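Long-range contact in NAD(P)-dependent oxidoreductase (Pseudomonas putida, PDB 7A3W), which probably uses NADPH to reduce imines and serves as a multifunctional catalyst of conjugate reduction and reductive amination: residues Glu57-Ser65 with Leu85-Lys94. Residues are numbered along the deposited sequence; the frame is centred on the assembly and turned at random.
Sequences EASEAINAS and LDPLLNMSGK
The Asn63 amide meets Leu89 with its oxygen end, OD1 lying 3.7 Å from Leu89 CD2. On the other side of the amide plane, a water donates to that same OD1 and also to Asn90 O, bridging helix and loop. The other flat groups are backbone carbonyls at the C-terminal end of helix 58-64 and just beyond it. Lys94 NZ stands above the carbonyl plane of Asn63, 3.2 Å from its O. It also stands above that of Ser65, 3.0 Å from its O, and makes a weak bond to Ile62 O. Its chain runs extended until the last torsion (chi4 -57°), where it bends to bring the ammonium in among the three oxygens. Lys94 CD passes Ile62 CG2 at 4.0 Å, the two side chains roughly at a right angle. With the lysine cut back to alanine, the three carbonyls would probably lose their shared donor, and Ile62 CG2 the methylene chain beside it. The positive charge at this carbonyl-rich helix end is likely favourable. Further in, Ile62 CD1 reaches tip to tip with Leu85 CD2 at 3.9 Å. Leu89 CD1 packs on Ser59 CB. On its other flank the helix sets Ala58 and Ala61 against Leu14 and Trp37. Thus the helix before strand 67-70 is joined to the loop entering the neighbouring parallel strand 95-98, two successive connections of the Rossmann-type NADPH-binding domain.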
ATOM      1  N   GLU B  57      -9.557  35.554 -20.321  1.00 26.80           N
ATOM      2  CA  GLU B  57      -8.864  35.982 -19.083  1.00 28.49           C
ATOM      3  C   GLU B  57      -9.388  35.174 -17.892  1.00 25.85           C
ATOM      4  O   GLU B  57     -10.614  34.844 -17.869  1.00 22.34           O
ATOM      5  CB  GLU B  57      -9.181  37.448 -18.834  1.00 31.34           C
ATOM      6  CG  GLU B  57      -8.800  38.359 -19.955  1.00 35.36           C
ATOM      7  CD  GLU B  57      -7.371  38.764 -19.712  1.00 43.90           C
ATOM      8  OE1 GLU B  57      -6.498  37.872 -19.696  1.00 45.95           O
ATOM      9  OE2 GLU B  57      -7.160  39.952 -19.432  1.00 55.84           O
ATOM     10  N   ALA B  58      -8.532  34.935 -16.898  1.00 24.10           N
ATOM     11  CA  ALA B  58      -8.970  34.272 -15.641  1.00 23.78           C
ATOM     12  C   ALA B  58     -10.129  35.070 -15.006  1.00 22.36           C
ATOM     13  O   ALA B  58     -11.138  34.437 -14.570  1.00 20.96           O
ATOM     14  CB  ALA B  58      -7.785  34.053 -14.734  1.00 24.27           C
ATOM     15  N   SER B  59     -10.053  36.400 -15.037  0.50 23.44           N
ATOM     16  CA  SER B  59     -11.093  37.331 -14.510  0.50 22.59           C
ATOM     17  C   SER B  59     -12.462  36.999 -15.108  0.50 22.10           C
ATOM     18  O   SER B  59     -13.439  36.965 -14.342  0.50 20.99           O
ATOM     19  CB  SER B  59     -10.756  38.772 -14.781  0.50 24.43           C
ATOM     20  OG  SER B  59      -9.392  39.037 -14.508  0.50 25.84           O
ATOM     21  N   GLU B  60     -12.539  36.806 -16.427  1.00 22.03           N
ATOM     22  CA  GLU B  60     -13.827  36.536 -17.136  1.00 22.87           C
ATOM     23  C   GLU B  60     -14.359  35.153 -16.728  1.00 21.81           C
ATOM     24  O   GLU B  60     -15.606  34.980 -16.600  1.00 22.45           O
ATOM     25  CB  GLU B  60     -13.634  36.636 -18.653  1.00 26.49           C
ATOM     26  CG  GLU B  60     -13.265  38.039 -19.132  1.00 31.42           C
ATOM     27  CD  GLU B  60     -12.628  38.124 -20.515  1.00 37.67           C
ATOM     28  OE1 GLU B  60     -12.375  37.052 -21.129  1.00 43.75           O
ATOM     29  OE2 GLU B  60     -12.386  39.259 -20.987  1.00 36.35           O
ATOM     30  N   ALA B  61     -13.473  34.174 -16.542  1.00 20.81           N
ATOM     31  CA  ALA B  61     -13.884  32.828 -16.094  1.00 21.23           C
ATOM     32  C   ALA B  61     -14.507  32.959 -14.694  1.00 20.04           C
ATOM     33  O   ALA B  61     -15.573  32.362 -14.422  1.00 18.18           O
ATOM     34  CB  ALA B  61     -12.717  31.852 -16.142  1.00 19.54           C
ATOM     35  N   ILE B  62     -13.872  33.731 -13.820  1.00 19.94           N
ATOM     36  CA  ILE B  62     -14.400  33.972 -12.438  1.00 20.39           C
ATOM     37  C   ILE B  62     -15.763  34.665 -12.526  1.00 21.69           C
ATOM     38  O   ILE B  62     -16.715  34.216 -11.828  1.00 22.26           O
ATOM     39  CB  ILE B  62     -13.370  34.758 -11.605  1.00 20.61           C
ATOM     40  CG1 ILE B  62     -12.142  33.885 -11.345  1.00 21.06           C
ATOM     41  CG2 ILE B  62     -14.016  35.291 -10.336  1.00 20.77           C
ATOM     42  CD1 ILE B  62     -10.885  34.620 -10.906  1.00 23.77           C
ATOM     43  N   ASN B  63     -15.891  35.668 -13.402  1.00 23.04           N
ATOM     44  CA  ASN B  63     -17.137  36.471 -13.530  1.00 24.86           C
ATOM     45  C   ASN B  63     -18.283  35.602 -14.042  1.00 22.94           C
ATOM     46  O   ASN B  63     -19.463  35.867 -13.662  1.00 23.77           O
ATOM     47  CB  ASN B  63     -16.885  37.711 -14.380  1.00 25.86           C
ATOM     48  CG  ASN B  63     -16.113  38.756 -13.609  1.00 30.99           C
ATOM     49  OD1 ASN B  63     -16.188  38.800 -12.380  1.00 32.62           O
ATOM     50  ND2 ASN B  63     -15.395  39.614 -14.317  1.00 30.80           N
ATOM     51  N   ALA B  64     -17.978  34.539 -14.786  1.00 22.26           N
ATOM     52  CA  ALA B  64     -18.991  33.782 -15.558  1.00 21.59           C
ATOM     53  C   ALA B  64     -19.852  32.894 -14.649  1.00 21.90           C
ATOM     54  O   ALA B  64     -20.956  32.518 -15.065  1.00 21.47           O
ATOM     55  CB  ALA B  64     -18.286  32.962 -16.606  1.00 23.80           C
ATOM     56  N   SER B  65     -19.363  32.507 -13.468  1.00 21.66           N
ATOM     57  CA  SER B  65     -19.986  31.432 -12.650  1.00 20.54           C
ATOM     58  C   SER B  65     -19.962  31.788 -11.162  1.00 20.75           C
ATOM     59  O   SER B  65     -19.077  32.560 -10.736  1.00 20.07           O
ATOM     60  CB  SER B  65     -19.293  30.100 -12.901  1.00 19.67           C
ATOM     61  OG  SER B  65     -19.192  29.840 -14.284  1.00 18.94           O
ATOM     62  N   LEU B  85      -5.539  39.920 -10.992  1.00 26.42           N
ATOM     63  CA  LEU B  85      -6.947  40.399 -10.958  1.00 28.63           C
ATOM     64  C   LEU B  85      -6.950  41.870 -10.549  1.00 25.68           C
ATOM     65  O   LEU B  85      -6.111  42.272  -9.729  1.00 24.97           O
ATOM     66  CB  LEU B  85      -7.736  39.618  -9.898  1.00 30.43           C
ATOM     67  CG  LEU B  85      -8.587  38.446 -10.356  1.00 35.34           C
ATOM     68  CD1 LEU B  85      -7.980  37.697 -11.519  1.00 35.61           C
ATOM     69  CD2 LEU B  85      -8.837  37.517  -9.182  1.00 36.66           C
ATOM     70  N   ASP B  86      -7.939  42.629 -10.991  1.00 24.03           N
ATOM     71  CA  ASP B  86      -8.353  43.870 -10.283  1.00 23.91           C
ATOM     72  C   ASP B  86      -8.574  43.551  -8.802  1.00 24.83           C
ATOM     73  O   ASP B  86      -9.425  42.710  -8.483  1.00 23.36           O
ATOM     74  CB  ASP B  86      -9.619  44.404 -10.942  1.00 23.14           C
ATOM     75  CG  ASP B  86     -10.204  45.672 -10.356  1.00 22.93           C
ATOM     76  OD1 ASP B  86      -9.718  46.135  -9.285  1.00 23.61           O
ATOM     77  OD2 ASP B  86     -11.186  46.131 -10.954  1.00 22.80           O
ATOM     78  N   PRO B  87      -7.908  44.258  -7.853  1.00 24.87           N
ATOM     79  CA  PRO B  87      -8.070  43.970  -6.427  1.00 25.29           C
ATOM     80  C   PRO B  87      -9.527  44.123  -5.961  1.00 25.26           C
ATOM     81  O   PRO B  87      -9.879  43.524  -4.970  1.00 23.00           O
ATOM     82  CB  PRO B  87      -7.174  44.990  -5.717  1.00 27.35           C
ATOM     83  CG  PRO B  87      -6.182  45.385  -6.780  1.00 27.12           C
ATOM     84  CD  PRO B  87      -6.979  45.381  -8.070  1.00 27.73           C
ATOM     85  N   LEU B  88     -10.321  44.912  -6.688  1.00 25.44           N
ATOM     86  CA  LEU B  88     -11.729  45.196  -6.344  1.00 25.76           C
ATOM     87  C   LEU B  88     -12.658  44.246  -7.094  1.00 23.61           C
ATOM     88  O   LEU B  88     -13.860  44.502  -7.063  1.00 25.33           O
ATOM     89  CB  LEU B  88     -12.034  46.658  -6.696  1.00 28.28           C
ATOM     90  CG  LEU B  88     -11.195  47.720  -5.975  1.00 31.08           C
ATOM     91  CD1 LEU B  88     -11.658  49.114  -6.370  1.00 31.71           C
ATOM     92  CD2 LEU B  88     -11.216  47.557  -4.449  1.00 33.22           C
ATOM     93  N   LEU B  89     -12.158  43.238  -7.808  1.00 23.45           N
ATOM     94  CA  LEU B  89     -13.070  42.303  -8.510  1.00 23.41           C
ATOM     95  C   LEU B  89     -14.017  41.742  -7.451  1.00 23.28           C
ATOM     96  O   LEU B  89     -13.551  41.314  -6.388  1.00 22.42           O
ATOM     97  CB  LEU B  89     -12.274  41.206  -9.217  1.00 24.26           C
ATOM     98  CG  LEU B  89     -13.072  40.380 -10.223  1.00 26.45           C
ATOM     99  CD1 LEU B  89     -12.154  39.709 -11.229  1.00 25.50           C
ATOM    100  CD2 LEU B  89     -13.926  39.347  -9.525  1.00 29.73           C
ATOM    101  N   ASN B  90     -15.318  41.799  -7.687  1.00 24.07           N
ATOM    102  CA  ASN B  90     -16.304  41.415  -6.653  1.00 25.47           C
ATOM    103  C   ASN B  90     -16.612  39.930  -6.772  1.00 22.75           C
ATOM    104  O   ASN B  90     -17.206  39.546  -7.787  1.00 23.70           O
ATOM    105  CB  ASN B  90     -17.599  42.212  -6.746  1.00 28.01           C
ATOM    106  CG  ASN B  90     -18.488  41.993  -5.542  1.00 30.98           C
ATOM    107  OD1 ASN B  90     -18.156  41.229  -4.640  1.00 29.13           O
ATOM    108  ND2 ASN B  90     -19.641  42.635  -5.540  1.00 37.02           N
ATOM    109  N   MET B  91     -16.234  39.125  -5.767  1.00 20.26           N
ATOM    110  CA  MET B  91     -16.487  37.658  -5.808  1.00 21.08           C
ATOM    111  C   MET B  91     -17.660  37.296  -4.895  1.00 20.90           C
ATOM    112  O   MET B  91     -17.851  36.092  -4.614  1.00 19.30           O
ATOM    113  CB  MET B  91     -15.240  36.880  -5.399  1.00 21.81           C
ATOM    114  CG  MET B  91     -14.072  37.119  -6.339  1.00 21.94           C
ATOM    115  SD  MET B  91     -12.773  35.928  -6.037  1.00 24.54           S
ATOM    116  CE  MET B  91     -11.431  36.643  -6.980  1.00 21.75           C
ATOM    117  N   SER B  92     -18.406  38.298  -4.410  0.50 20.42           N
ATOM    118  CA  SER B  92     -19.639  38.077  -3.615  0.50 21.77           C
ATOM    119  C   SER B  92     -20.482  36.978  -4.275  0.50 21.82           C
ATOM    120  O   SER B  92     -20.716  37.058  -5.495  0.50 22.58           O
ATOM    121  CB  SER B  92     -20.432  39.357  -3.447  0.50 22.49           C
ATOM    122  OG  SER B  92     -21.760  39.075  -3.037  0.50 23.40           O
ATOM    123  N   GLY B  93     -20.901  35.981  -3.490  1.00 21.66           N
ATOM    124  CA  GLY B  93     -21.801  34.908  -3.942  1.00 21.31           C
ATOM    125  C   GLY B  93     -21.052  33.798  -4.671  1.00 20.99           C
ATOM    126  O   GLY B  93     -21.704  32.840  -5.115  1.00 19.73           O
ATOM    127  N   LYS B  94     -19.735  33.912  -4.833  1.00 19.49           N
ATOM    128  CA  LYS B  94     -18.943  32.946  -5.634  1.00 17.82           C
ATOM    129  C   LYS B  94     -18.127  32.050  -4.702  1.00 17.66           C
ATOM    130  O   LYS B  94     -17.495  32.570  -3.748  1.00 20.83           O
ATOM    131  CB  LYS B  94     -17.996  33.646  -6.606  1.00 17.72           C
ATOM    132  CG  LYS B  94     -18.623  34.555  -7.644  1.00 18.17           C
ATOM    133  CD  LYS B  94     -17.580  35.123  -8.596  1.00 17.87           C
ATOM    134  CE  LYS B  94     -18.104  36.108  -9.611  1.00 18.72           C
ATOM    135  NZ  LYS B  94     -19.187  35.533 -10.450  1.00 18.99           N
TER
HETATM  136  O   HOH W   1      -9.583  41.906 -13.091  1.00 33.61           O
HETATM  137  O   HOH W   2     -17.819  40.110 -10.268  1.00 35.37           O